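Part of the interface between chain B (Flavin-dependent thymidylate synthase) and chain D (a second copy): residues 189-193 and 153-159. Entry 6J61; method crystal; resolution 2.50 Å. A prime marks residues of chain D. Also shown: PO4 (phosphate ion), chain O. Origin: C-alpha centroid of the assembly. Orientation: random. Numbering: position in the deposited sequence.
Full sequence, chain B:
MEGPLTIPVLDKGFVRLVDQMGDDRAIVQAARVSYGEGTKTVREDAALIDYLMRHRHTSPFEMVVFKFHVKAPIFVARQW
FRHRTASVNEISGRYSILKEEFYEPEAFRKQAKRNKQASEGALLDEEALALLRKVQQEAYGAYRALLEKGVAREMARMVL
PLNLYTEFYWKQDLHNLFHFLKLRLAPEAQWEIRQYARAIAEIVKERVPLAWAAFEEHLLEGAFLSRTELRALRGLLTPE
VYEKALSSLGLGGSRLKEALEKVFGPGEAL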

# COMPACT_ATOMS: atom_id res chain seq x y z
N ALA B 189 20.66 9.57 8.27
CA ALA B 189 20.65 8.20 7.79
C ALA B 189 21.98 7.54 8.14
O ALA B 189 23.02 8.18 8.06
CB ALA B 189 20.43 8.17 6.28
N GLN B 190 21.95 6.27 8.54
CA GLN B 190 23.19 5.58 8.87
C GLN B 190 24.04 5.57 7.61
O GLN B 190 23.54 5.34 6.50
CB GLN B 190 22.95 4.15 9.35
CG GLN B 190 24.23 3.48 9.87
CD GLN B 190 24.00 2.19 10.65
OE1 GLN B 190 23.14 2.12 11.52
NE2 GLN B 190 24.79 1.16 10.34
N TRP B 191 25.33 5.84 7.80
CA TRP B 191 26.30 5.91 6.72
C TRP B 191 26.17 4.88 5.61
O TRP B 191 26.00 5.23 4.44
CB TRP B 191 27.72 5.86 7.30
CG TRP B 191 28.77 6.15 6.27
CD1 TRP B 191 29.03 7.35 5.69
CD2 TRP B 191 29.62 5.19 5.63
NE1 TRP B 191 29.99 7.21 4.72
CE2 TRP B 191 30.37 5.90 4.66
CE3 TRP B 191 29.83 3.81 5.77
CZ2 TRP B 191 31.31 5.27 3.83
CZ3 TRP B 191 30.76 3.18 4.95
CH2 TRP B 191 31.49 3.92 3.99
N GLU B 192 26.25 3.60 5.96
CA GLU B 192 26.17 2.52 4.98
C GLU B 192 24.97 2.62 4.03
O GLU B 192 25.13 2.60 2.81
CB GLU B 192 26.17 1.16 5.67
CG GLU B 192 27.51 0.77 6.27
CD GLU B 192 27.76 1.40 7.63
OE1 GLU B 192 27.29 2.53 7.87
OE2 GLU B 192 28.45 0.77 8.46
N ILE B 193 23.78 2.73 4.61
CA ILE B 193 22.56 2.84 3.81
C ILE B 193 22.71 4.06 2.89
O ILE B 193 22.31 4.02 1.73
CB ILE B 193 21.30 2.99 4.73
CG1 ILE B 193 20.18 2.06 4.25
CG2 ILE B 193 20.80 4.42 4.75
CD1 ILE B 193 19.72 2.33 2.85
N ARG D 153 27.05 3.15 18.36
CA ARG D 153 26.03 2.13 18.56
C ARG D 153 25.62 1.47 17.24
O ARG D 153 25.72 0.25 17.09
CB ARG D 153 24.78 2.75 19.20
CG ARG D 153 25.02 3.43 20.54
CD ARG D 153 23.71 4.01 21.08
NE ARG D 153 23.83 4.53 22.43
CZ ARG D 153 24.26 3.83 23.48
NH1 ARG D 153 24.64 2.56 23.32
NH2 ARG D 153 24.31 4.39 24.68
N GLU D 154 25.17 2.27 16.29
CA GLU D 154 24.72 1.75 15.01
C GLU D 154 25.66 0.75 14.38
O GLU D 154 25.21 -0.16 13.69
CB GLU D 154 24.47 2.90 14.03
CG GLU D 154 25.68 3.77 13.75
CD GLU D 154 25.37 4.87 12.76
OE1 GLU D 154 24.32 5.53 12.93
OE2 GLU D 154 26.16 5.08 11.83
N MET D 155 26.95 0.90 14.62
CA MET D 155 27.92 -0.03 14.04
C MET D 155 28.19 -1.24 14.93
O MET D 155 28.19 -2.38 14.46
CB MET D 155 29.24 0.67 13.75
CG MET D 155 29.21 1.61 12.57
SD MET D 155 30.90 2.03 12.05
CE MET D 155 31.15 0.85 10.73
N ALA D 156 28.42 -0.98 16.21
CA ALA D 156 28.70 -2.05 17.17
C ALA D 156 27.71 -3.21 17.11
O ALA D 156 28.11 -4.37 17.11
CB ALA D 156 28.75 -1.47 18.58
N ARG D 157 26.42 -2.91 17.06
CA ARG D 157 25.39 -3.94 17.05
C ARG D 157 25.48 -4.90 15.87
O ARG D 157 24.81 -5.94 15.87
CB ARG D 157 23.99 -3.31 17.10
CG ARG D 157 23.65 -2.33 15.98
CD ARG D 157 23.18 -3.00 14.68
NE ARG D 157 22.95 -2.01 13.63
CZ ARG D 157 21.86 -1.24 13.52
NH1 ARG D 157 20.87 -1.35 14.39
NH2 ARG D 157 21.79 -0.33 12.55
N MET D 158 26.31 -4.58 14.88
CA MET D 158 26.43 -5.44 13.70
C MET D 158 27.05 -6.82 13.92
O MET D 158 27.00 -7.66 13.02
CB MET D 158 27.21 -4.72 12.60
CG MET D 158 28.70 -4.69 12.83
SD MET D 158 29.54 -4.20 11.32
CE MET D 158 29.24 -2.40 11.33
N VAL D 159 27.63 -7.05 15.10
CA VAL D 159 28.25 -8.34 15.37
C VAL D 159 27.34 -9.29 16.14
O VAL D 159 27.76 -10.39 16.52
CB VAL D 159 29.56 -8.18 16.17
CG1 VAL D 159 30.47 -7.21 15.45
CG2 VAL D 159 29.27 -7.72 17.58
P PO4 O . 17.67 0.22 13.05
O1 PO4 O . 18.59 0.01 11.90
O2 PO4 O . 16.30 -0.23 12.67
O3 PO4 O . 17.64 1.66 13.40
O4 PO4 O . 18.14 -0.57 14.21

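The chain B stretch runs from a loop into the start of a helix. The chain D stretch begins as a helix and finishes as a 3-10 segment that includes Met158′. The backbones stay well apart: the closest CA atoms, those of Gln190 and Glu154′, are 7.4 Å from each other. Side chains therefore make the contact.

Ala189 points away and takes no part. Gln190, at the N-cap position, has the largest covered area. Its side chain is extended (chi1 and chi2 both t), which carries the amide to chain D. There Gln190 OE1 lies 2.9 Å from Glu154′ CB, a tight approach, and 3.0 Å from Arg157′ NH2. The second pairing sets the partly negative amide oxygen beside a cationic guanidinium, an electrostatically favourable placement. The same guanidinium holds the phosphate ion, with hydrogen bonds from Arg157′ NH1 to PO4 O4 (2.8 Å) and from Arg157′ NH2 to PO4 O1 (3.3 Å).

Trp191 contributes little. Its backbone N is 4.2 Å from Glu154′ OE2, too far for a hydrogen bond.

Glu192 meets two methionines. Glu192 OE2 is 3.5 Å from Met155′ CE and 4.3 Å from Met158′ CE. These are van der Waals contacts with methyl groups; the carboxylate oxygen finds its hydrogen bond elsewhere in the structure. Ile193 is out of reach.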